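Local coordinates for protein phosphatase YwpJ (Bacillus subtilis, PDB 1NRW) that removes phosphate from phosphorylated five- and six-carbon sugars and from nucleoside monophosphates in vitro, as a magnesium-dependent phosphatase of the HAD-like superfamily, at residues I65-N68 against G69-I72; P134-L138 against S139-Q143; K222-A225 against K226-I230; G258-R261 against E262-S266. One frame throughout, in Å; residues are numbered along the deposited sequence.

Contact 1 of 4, residues I65-N68 against G69-I72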
loop_
_atom_site.group_PDB
_atom_site.type_symbol
_atom_site.label_atom_id
_atom_site.label_comp_id
_atom_site.label_asym_id
_atom_site.label_seq_id
_atom_site.Cartn_x
_atom_site.Cartn_y
_atom_site.Cartn_z
ATOM N N ILE A 65 -0.001 -1.504 -8.584
ATOM C CA ILE A 65 -0.734 -2.506 -7.823
ATOM C C ILE A 65 -1.258 -1.690 -6.643
ATOM O O ILE A 65 -0.474 -1.084 -5.903
ATOM C CB ILE A 65 0.195 -3.623 -7.333
ATOM C CG1 ILE A 65 0.644 -4.469 -8.530
ATOM C CG2 ILE A 65 -0.520 -4.481 -6.288
ATOM C CD1 ILE A 65 1.663 -5.536 -8.192
ATOM N N SER A 66 -2.574 -1.639 -6.488
ATOM C CA SER A 66 -3.167 -0.864 -5.405
ATOM C C SER A 66 -4.118 -1.687 -4.551
ATOM O O SER A 66 -4.381 -2.848 -4.844
ATOM C CB SER A 66 -3.893 0.362 -5.979
ATOM O OG SER A 66 -4.894 -0.003 -6.911
ATOM N N ALA A 67 -4.620 -1.080 -3.482
ATOM C CA ALA A 67 -5.544 -1.760 -2.586
ATOM C C ALA A 67 -4.990 -3.094 -2.087
ATOM O O ALA A 67 -5.702 -4.100 -2.017
ATOM C CB ALA A 67 -6.884 -1.962 -3.279
ATOM N N ASN A 68 -3.706 -3.089 -1.741
ATOM C CA ASN A 68 -3.036 -4.265 -1.204
ATOM C C ASN A 68 -3.005 -5.456 -2.159
ATOM O O ASN A 68 -3.039 -6.606 -1.722
ATOM C CB ASN A 68 -3.699 -4.680 0.118
ATOM C CG ASN A 68 -2.872 -5.686 0.895
ATOM O OD1 ASN A 68 -1.665 -5.508 1.062
ATOM N ND2 ASN A 68 -3.517 -6.739 1.389
ATOM N N GLY A 69 -2.939 -5.185 -3.456
ATOM C CA GLY A 69 -2.881 -6.272 -4.417
ATOM C C GLY A 69 -4.233 -6.683 -4.963
ATOM O O GLY A 69 -4.339 -7.664 -5.702
ATOM N N ALA A 70 -5.274 -5.942 -4.600
ATOM C CA ALA A 70 -6.613 -6.244 -5.093
ATOM C C ALA A 70 -6.829 -5.642 -6.477
ATOM O O ALA A 70 -7.689 -6.099 -7.233
ATOM C CB ALA A 70 -7.668 -5.693 -4.125
ATOM N N VAL A 71 -6.046 -4.619 -6.808
ATOM C CA VAL A 71 -6.190 -3.938 -8.091
ATOM C C VAL A 71 -4.877 -3.749 -8.850
ATOM O O VAL A 71 -3.840 -3.434 -8.259
ATOM C CB VAL A 71 -6.851 -2.547 -7.884
ATOM C CG1 VAL A 71 -7.049 -1.850 -9.219
ATOM C CG2 VAL A 71 -8.179 -2.708 -7.160
ATOM N N ILE A 72 -4.928 -3.944 -10.168
ATOM C CA ILE A 72 -3.748 -3.776 -11.014
ATOM C C ILE A 72 -4.083 -2.942 -12.251
ATOM O O ILE A 72 -5.071 -3.213 -12.940
ATOM C CB ILE A 72 -3.188 -5.130 -11.514
ATOM C CG1 ILE A 72 -2.882 -6.055 -10.336
ATOM C CG2 ILE A 72 -1.947 -4.887 -12.362
ATOM C CD1 ILE A 72 -2.317 -7.408 -10.753
#

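Contact 2 of 4, residues P134-L138 against S139-Q143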
loop_
_atom_site.group_PDB
_atom_site.type_symbol
_atom_site.label_atom_id
_atom_site.label_comp_id
_atom_site.label_asym_id
_atom_site.label_seq_id
_atom_site.Cartn_x
_atom_site.Cartn_y
_atom_site.Cartn_z
ATOM N N PRO A 134 10.301 6.450 12.032
ATOM C CA PRO A 134 10.223 6.752 13.465
ATOM C C PRO A 134 11.238 7.794 13.920
ATOM O O PRO A 134 11.042 8.456 14.938
ATOM C CB PRO A 134 10.490 5.399 14.124
ATOM C CG PRO A 134 10.059 4.410 13.093
ATOM C CD PRO A 134 10.569 5.020 11.812
ATOM N N GLU A 135 12.317 7.932 13.158
ATOM C CA GLU A 135 13.394 8.864 13.489
ATOM C C GLU A 135 13.168 10.294 12.998
ATOM O O GLU A 135 13.920 11.202 13.352
ATOM C CB GLU A 135 14.714 8.349 12.901
ATOM C CG GLU A 135 14.890 8.611 11.396
ATOM C CD GLU A 135 13.912 7.833 10.514
ATOM O OE1 GLU A 135 13.851 8.121 9.304
ATOM O OE2 GLU A 135 13.216 6.933 11.017
ATOM N N ALA A 136 12.129 10.495 12.198
ATOM C CA ALA A 136 11.847 11.810 11.637
ATOM C C ALA A 136 11.233 12.815 12.607
ATOM O O ALA A 136 10.526 12.450 13.542
ATOM C CB ALA A 136 10.955 11.659 10.412
ATOM N N ASP A 137 11.516 14.091 12.363
ATOM C CA ASP A 137 10.994 15.172 13.184
ATOM C C ASP A 137 9.473 15.189 13.033
ATOM O O ASP A 137 8.955 15.236 11.916
ATOM C CB ASP A 137 11.591 16.503 12.720
ATOM C CG ASP A 137 11.131 17.671 13.560
ATOM O OD1 ASP A 137 9.913 17.937 13.590
ATOM O OD2 ASP A 137 11.986 18.324 14.193
ATOM N N LEU A 138 8.764 15.154 14.158
ATOM C CA LEU A 138 7.302 15.140 14.153
ATOM C C LEU A 138 6.662 16.290 13.374
ATOM O O LEU A 138 5.617 16.110 12.747
ATOM C CB LEU A 138 6.778 15.129 15.596
ATOM C CG LEU A 138 5.267 15.049 15.878
ATOM C CD1 LEU A 138 4.605 16.397 15.620
ATOM C CD2 LEU A 138 4.636 13.955 15.024
ATOM N N SER A 139 7.281 17.467 13.410
ATOM C CA SER A 139 6.736 18.622 12.704
ATOM C C SER A 139 6.847 18.454 11.193
ATOM O O SER A 139 5.945 18.841 10.450
ATOM C CB SER A 139 7.450 19.907 13.137
ATOM O OG SER A 139 8.796 19.920 12.697
ATOM N N VAL A 140 7.955 17.881 10.737
ATOM C CA VAL A 140 8.144 17.661 9.308
ATOM C C VAL A 140 7.109 16.645 8.834
ATOM O O VAL A 140 6.485 16.822 7.786
ATOM C CB VAL A 140 9.569 17.134 8.999
ATOM C CG1 VAL A 140 9.690 16.780 7.524
ATOM C CG2 VAL A 140 10.599 18.192 9.364
ATOM N N LEU A 141 6.914 15.590 9.621
ATOM C CA LEU A 141 5.947 14.551 9.278
ATOM C C LEU A 141 4.507 15.069 9.264
ATOM O O LEU A 141 3.723 14.720 8.383
ATOM C CB LEU A 141 6.048 13.380 10.261
ATOM C CG LEU A 141 7.371 12.610 10.331
ATOM C CD1 LEU A 141 7.200 11.404 11.240
ATOM C CD2 LEU A 141 7.784 12.158 8.932
ATOM N N LYS A 142 4.154 15.892 10.243
ATOM C CA LYS A 142 2.800 16.429 10.308
ATOM C C LYS A 142 2.503 17.340 9.122
ATOM O O LYS A 142 1.442 17.238 8.503
ATOM C CB LYS A 142 2.589 17.197 11.616
ATOM C CG LYS A 142 1.220 17.867 11.734
ATOM C CD LYS A 142 0.976 18.360 13.159
ATOM C CE LYS A 142 -0.308 19.178 13.273
ATOM N NZ LYS A 142 -0.231 20.447 12.496
ATOM N N GLN A 143 3.440 18.227 8.803
ATOM C CA GLN A 143 3.250 19.146 7.685
ATOM C C GLN A 143 3.026 18.369 6.401
ATOM O O GLN A 143 2.157 18.712 5.598
ATOM C CB GLN A 143 4.465 20.063 7.513
ATOM C CG GLN A 143 4.348 20.987 6.306
ATOM C CD GLN A 143 5.578 21.850 6.091
ATOM O OE1 GLN A 143 5.948 22.654 6.950
ATOM N NE2 GLN A 143 6.218 21.689 4.938
#

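Contact 3 of 4, residues K222-A225 against K226-I230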
loop_
_atom_site.group_PDB
_atom_site.type_symbol
_atom_site.label_atom_id
_atom_site.label_comp_id
_atom_site.label_asym_id
_atom_site.label_seq_id
_atom_site.Cartn_x
_atom_site.Cartn_y
_atom_site.Cartn_z
ATOM N N LYS A 222 2.891 -11.886 -8.594
ATOM C CA LYS A 222 2.949 -13.149 -9.325
ATOM C C LYS A 222 2.006 -13.129 -10.524
ATOM O O LYS A 222 2.345 -13.608 -11.608
ATOM C CB LYS A 222 2.577 -14.317 -8.410
ATOM C CG LYS A 222 3.565 -14.584 -7.291
ATOM C CD LYS A 222 3.128 -15.813 -6.505
ATOM C CE LYS A 222 4.035 -16.092 -5.326
ATOM N NZ LYS A 222 3.536 -17.274 -4.557
ATOM N N ARG A 223 0.821 -12.570 -10.317
ATOM C CA ARG A 223 -0.192 -12.472 -11.359
ATOM C C ARG A 223 0.341 -11.675 -12.552
ATOM O O ARG A 223 0.168 -12.066 -13.709
ATOM C CB ARG A 223 -1.436 -11.787 -10.778
ATOM C CG ARG A 223 -2.686 -11.878 -11.613
ATOM C CD ARG A 223 -3.806 -11.070 -10.965
ATOM N NE ARG A 223 -4.108 -11.513 -9.605
ATOM C CZ ARG A 223 -4.732 -12.649 -9.307
ATOM N NH1 ARG A 223 -5.123 -13.465 -10.276
ATOM N NH2 ARG A 223 -4.975 -12.964 -8.041
ATOM N N LEU A 224 0.998 -10.558 -12.262
ATOM C CA LEU A 224 1.542 -9.697 -13.302
ATOM C C LEU A 224 2.732 -10.333 -14.011
ATOM O O LEU A 224 2.814 -10.314 -15.238
ATOM C CB LEU A 224 1.963 -8.354 -12.703
ATOM C CG LEU A 224 2.399 -7.275 -13.695
ATOM C CD1 LEU A 224 1.300 -7.030 -14.721
ATOM C CD2 LEU A 224 2.707 -5.993 -12.933
ATOM N N ALA A 225 3.652 -10.891 -13.233
ATOM C CA ALA A 225 4.832 -11.523 -13.807
ATOM C C ALA A 225 4.411 -12.615 -14.783
ATOM O O ALA A 225 4.948 -12.720 -15.890
ATOM C CB ALA A 225 5.702 -12.114 -12.702
ATOM N N LYS A 226 3.438 -13.419 -14.373
ATOM C CA LYS A 226 2.957 -14.505 -15.216
ATOM C C LYS A 226 2.417 -13.989 -16.548
ATOM O O LYS A 226 2.736 -14.532 -17.609
ATOM C CB LYS A 226 1.875 -15.301 -14.478
ATOM C CG LYS A 226 1.316 -16.471 -15.278
ATOM C CD LYS A 226 0.300 -17.263 -14.472
ATOM C CE LYS A 226 -0.290 -18.395 -15.303
ATOM N NZ LYS A 226 -1.286 -19.191 -14.533
ATOM N N GLN A 227 1.611 -12.933 -16.496
ATOM C CA GLN A 227 1.036 -12.361 -17.711
ATOM C C GLN A 227 2.076 -11.767 -18.639
ATOM O O GLN A 227 1.917 -11.799 -19.859
ATOM C CB GLN A 227 0.020 -11.278 -17.362
ATOM C CG GLN A 227 -1.248 -11.812 -16.776
ATOM C CD GLN A 227 -2.217 -10.709 -16.437
ATOM O OE1 GLN A 227 -2.717 -10.010 -17.321
ATOM N NE2 GLN A 227 -2.484 -10.538 -15.151
ATOM N N LEU A 228 3.138 -11.214 -18.064
ATOM C CA LEU A 228 4.194 -10.609 -18.860
ATOM C C LEU A 228 5.239 -11.639 -19.282
ATOM O O LEU A 228 6.230 -11.295 -19.916
ATOM C CB LEU A 228 4.872 -9.482 -18.076
ATOM C CG LEU A 228 3.968 -8.328 -17.636
ATOM C CD1 LEU A 228 4.813 -7.273 -16.932
ATOM C CD2 LEU A 228 3.257 -7.733 -18.845
ATOM N N ASN A 229 5.008 -12.897 -18.922
ATOM C CA ASN A 229 5.929 -13.980 -19.257
ATOM C C ASN A 229 7.310 -13.744 -18.661
ATOM O O ASN A 229 8.331 -13.996 -19.302
ATOM C CB ASN A 229 6.033 -14.127 -20.774
ATOM C CG ASN A 229 4.714 -14.523 -21.405
ATOM O OD1 ASN A 229 4.110 -15.523 -21.019
ATOM N ND2 ASN A 229 4.259 -13.741 -22.377
ATOM N N ILE A 230 7.332 -13.255 -17.426
ATOM C CA ILE A 230 8.583 -12.985 -16.732
ATOM C C ILE A 230 8.728 -13.928 -15.543
ATOM O O ILE A 230 7.890 -13.934 -14.644
ATOM C CB ILE A 230 8.636 -11.529 -16.218
ATOM C CG1 ILE A 230 8.546 -10.560 -17.398
ATOM C CG2 ILE A 230 9.920 -11.300 -15.432
ATOM C CD1 ILE A 230 8.462 -9.097 -16.997
#

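Contact 4 of 4, residues G258-R261 against E262-S266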
loop_
_atom_site.group_PDB
_atom_site.type_symbol
_atom_site.label_atom_id
_atom_site.label_comp_id
_atom_site.label_asym_id
_atom_site.label_seq_id
_atom_site.Cartn_x
_atom_site.Cartn_y
_atom_site.Cartn_z
ATOM N N GLY A 258 16.314 0.679 4.224
ATOM C CA GLY A 258 17.122 0.904 5.414
ATOM C C GLY A 258 16.277 1.199 6.647
ATOM O O GLY A 258 16.676 0.887 7.771
ATOM N N ASN A 259 15.104 1.789 6.425
ATOM C CA ASN A 259 14.173 2.143 7.497
ATOM C C ASN A 259 13.107 1.071 7.699
ATOM O O ASN A 259 12.111 1.299 8.387
ATOM C CB ASN A 259 13.482 3.472 7.164
ATOM C CG ASN A 259 12.856 3.473 5.772
ATOM O OD1 ASN A 259 13.552 3.340 4.768
ATOM N ND2 ASN A 259 11.535 3.626 5.712
ATOM N N ALA A 260 13.313 -0.097 7.100
ATOM C CA ALA A 260 12.342 -1.181 7.198
ATOM C C ALA A 260 12.201 -1.774 8.591
ATOM O O ALA A 260 13.086 -1.636 9.440
ATOM C CB ALA A 260 12.698 -2.292 6.205
ATOM N N ARG A 261 11.059 -2.421 8.811
ATOM C CA ARG A 261 10.768 -3.096 10.068
ATOM C C ARG A 261 11.782 -4.223 10.180
ATOM O O ARG A 261 12.269 -4.723 9.164
ATOM C CB ARG A 261 9.363 -3.702 10.033
ATOM C CG ARG A 261 8.223 -2.703 10.062
ATOM C CD ARG A 261 6.932 -3.378 9.612
ATOM N NE ARG A 261 6.678 -4.645 10.299
ATOM C CZ ARG A 261 6.170 -4.752 11.524
ATOM N NH1 ARG A 261 5.853 -3.664 12.215
ATOM N NH2 ARG A 261 5.965 -5.953 12.054
ATOM N N GLU A 262 12.091 -4.635 11.404
ATOM C CA GLU A 262 13.054 -5.709 11.606
ATOM C C GLU A 262 12.663 -7.022 10.937
ATOM O O GLU A 262 13.528 -7.724 10.415
ATOM C CB GLU A 262 13.290 -5.936 13.102
ATOM C CG GLU A 262 14.002 -4.777 13.776
ATOM C CD GLU A 262 15.260 -4.364 13.032
ATOM O OE1 GLU A 262 16.138 -5.227 12.819
ATOM O OE2 GLU A 262 15.371 -3.176 12.660
ATOM N N ASP A 263 11.378 -7.368 10.941
ATOM C CA ASP A 263 10.975 -8.618 10.306
ATOM C C ASP A 263 11.138 -8.571 8.790
ATOM O O ASP A 263 11.384 -9.598 8.157
ATOM C CB ASP A 263 9.533 -9.004 10.670
ATOM C CG ASP A 263 8.558 -7.856 10.523
ATOM O OD1 ASP A 263 8.725 -7.036 9.597
ATOM O OD2 ASP A 263 7.611 -7.790 11.333
ATOM N N ILE A 264 11.006 -7.384 8.203
ATOM C CA ILE A 264 11.182 -7.250 6.763
ATOM C C ILE A 264 12.674 -7.378 6.439
ATOM O O ILE A 264 13.055 -8.041 5.476
ATOM C CB ILE A 264 10.643 -5.892 6.243
ATOM C CG1 ILE A 264 9.112 -5.883 6.316
ATOM C CG2 ILE A 264 11.096 -5.658 4.793
ATOM C CD1 ILE A 264 8.439 -6.931 5.430
ATOM N N LYS A 265 13.523 -6.747 7.242
ATOM C CA LYS A 265 14.958 -6.850 7.004
ATOM C C LYS A 265 15.394 -8.309 7.145
ATOM O O LYS A 265 16.240 -8.790 6.394
ATOM C CB LYS A 265 15.743 -5.986 8.000
ATOM C CG LYS A 265 15.655 -4.488 7.734
ATOM C CD LYS A 265 16.696 -3.722 8.538
ATOM C CE LYS A 265 16.677 -2.240 8.197
ATOM N NZ LYS A 265 17.849 -1.496 8.765
ATOM N N SER A 266 14.800 -9.009 8.106
ATOM C CA SER A 266 15.132 -10.406 8.368
ATOM C C SER A 266 14.946 -11.346 7.177
ATOM O O SER A 266 15.797 -12.197 6.916
ATOM C CB SER A 266 14.310 -10.917 9.554
ATOM O OG SER A 266 14.559 -12.290 9.794
#

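Contact 1 of 4, residues I65-N68 against G69-I72
S66 and V71 pair through two backbone hydrogen bonds: S66 N donates to V71 O at 2.8 Å and V71 N returns a bond to S66 O at 3.1 Å. They form the last hydrogen-bonded pair of a tight antiparallel hairpin, beside the non-hydrogen-bonded pair I65 and I72. A70 and V71 both stand opposite S66, a classic beta bulge. S66 O takes V71 N and G69 N from opposite faces of its carbonyl plane. Packing is close at S66, whose small hydroxyl, held between backbone N and carbonyl carbon (chi1 58°), lays OG against V71 CB at 3.4 Å. On the other face of the sheet I65 CG2 rests on G69 CA at 3.5 Å. Glycine suits this point, because at its positive phi of 94° a CB would strike the carbonyl oxygen of N68. The contacts between apolar side chains are looser: A67 CB meets A70 CB at 3.9 Å, and I65 CG1 reaches I72 CG1 only at 4.3 Å. No side is left to solvent, since all eight residues are buried. The N68 side chain leaves the backbone pointing away, and its ND2 is bonded to S211 OG, close to the phosphate-binding residues K217 and N243. Helix 217-227 packs on I65 and I72, strand 39-43 flanks I65, and Y173 of strand 172-178 lies against A67, A70 and V71.

Contact 2 of 4, residues P134-L138 against S139-Q143
D137 OD1 reaches over to S139, accepting from S139 N at 2.7 Å and from S139 OG at 2.4 Å, a contact so short that its exact length is doubtful. A weak third bond comes from V140 N at 3.5 Å. The carboxylate is brought there by an extended first torsion, with CG opposite the backbone N (chi1 -178°), while the serine hydroxyl turns back over its own backbone (chi1 68°). D137 is thus the N-cap of helix 138-150: its short acidic side chain supplies an acceptor to first-turn N-H groups that have no carbonyl of an earlier helical turn to bond to, and its negative charge would suit the positive end of the helix dipole. Behind the cap the regular ladder begins, with L141 N bonded to D137 O and K142 N to L138 O. Just ahead of the cap, the CB of A136 sits against L141 CD2 at 3.5 Å, and L141 CG lies 3.5 Å from D137 O. Losing the isobutyl branches to an alanine at L141 would probably leave the A136 methyl without its partner and open a gap beside F129. Further out, F129 and R130 of helix 118-132 and S18 of a loop border L141, and K142 pairs with E146 in a salt bridge.

Contact 3 of 4, residues K222-A225 against K226-I230
This is a helix C-terminus closed by a Schellman motif, where helix 217-227 ends and the chain turns toward strand 235-239. The reversal centres on N229, whose positive phi of 60° is readily adopted by asparagine. A225 O takes I230 N at 2.9 Å in a nearly straight bond (173°), and N229 N closes on K226 O at 3.1 Å. Before the turn the helical ladder is regular: K226 N bonds K222 O, and L228 N meets L224 O at 3.0 Å, almost in line with the carbonyl. On the face toward the sheet, L224 and L228 slant across one another, L224 CG against L228 CD1 at 4.0 Å, and both rest on W63 of strand 63-66. On the side toward strand 79-82, Q227 and R223 run side by side. With its CG beside the backbone N (chi1 -71°), the extended Q227 chain runs back along the helix, bringing NE2 to R223 O in a weak bond of 3.4 Å. The R223 guanidinium goes to K214 O instead, also weakly. The bonds that close the end are main-chain ones and the side-chain bond is weak, so the end probably depends little on side-chain chemistry, apart from asparagine's tolerance of positive phi.

Contact 4 of 4, residues G258-R261 against E262-S266
Helix 262-267 starts here with R261 as its N-cap, just beyond strand 253-256 of the Rossmann-like HAD core and beside the metal site. The first helical carbonyl, R261 O, accepts from K265 N at 3.1 Å and weakly from I264 N. A salt bridge joins the two segments: R261 grips D263 side-on with two nitrogens, NE to OD1 at 3.2 Å and NH2 to OD2 at 2.6 Å. Each carboxylate oxygen uses its syn lone pair, the one on the side of the other oxygen. The two flat groups are turned 40° from each other, and the oxygens lie nearly 30° out of the guanidinium plane, so the fork is skewed. Arginine has the length and the bend at CG-CD (chi3 49°) to curl round to a residue two places on, and aspartate is short enough to meet it. Replacing D263 by an alanine would probably leave the arginine charge without its mate and free the guanidinium to swing. On the buried side A260 CB touches I264 CG2 at 4.0 Å, and A260 also lies against D240, a ligand of the bound calcium. I264 in turn packs on K245 and L248 of helix 245-250. K265, stretched out beyond its CG, spans back across A260, its NZ donating to G258 O at 2.8 Å.

Contacts 1, 3 and 4 lie on the Rossmann-like core, and contact 2 on helix 138-150 and the loop before it. Contacts 1 and 3 are the pair that touch: I72 CD1 meets R223 CD at 4.0 Å. Of contacts 1, 2 and 4, contact 4 is nearest the calcium ion, about 8 Å from the R261 side chain. The N68 side chain is about 10 Å from the calcium ion and about 4 Å from the side chains of K217 and N243, which bind phosphate; that of K222 in contact 3 is about 10 Å from K217. Contacts 2 and 4 approach within about 5 Å at their nearest atoms. Contacts 2 and 3 lie on opposite sides of the chain's centre, their centres about 38 Å apart.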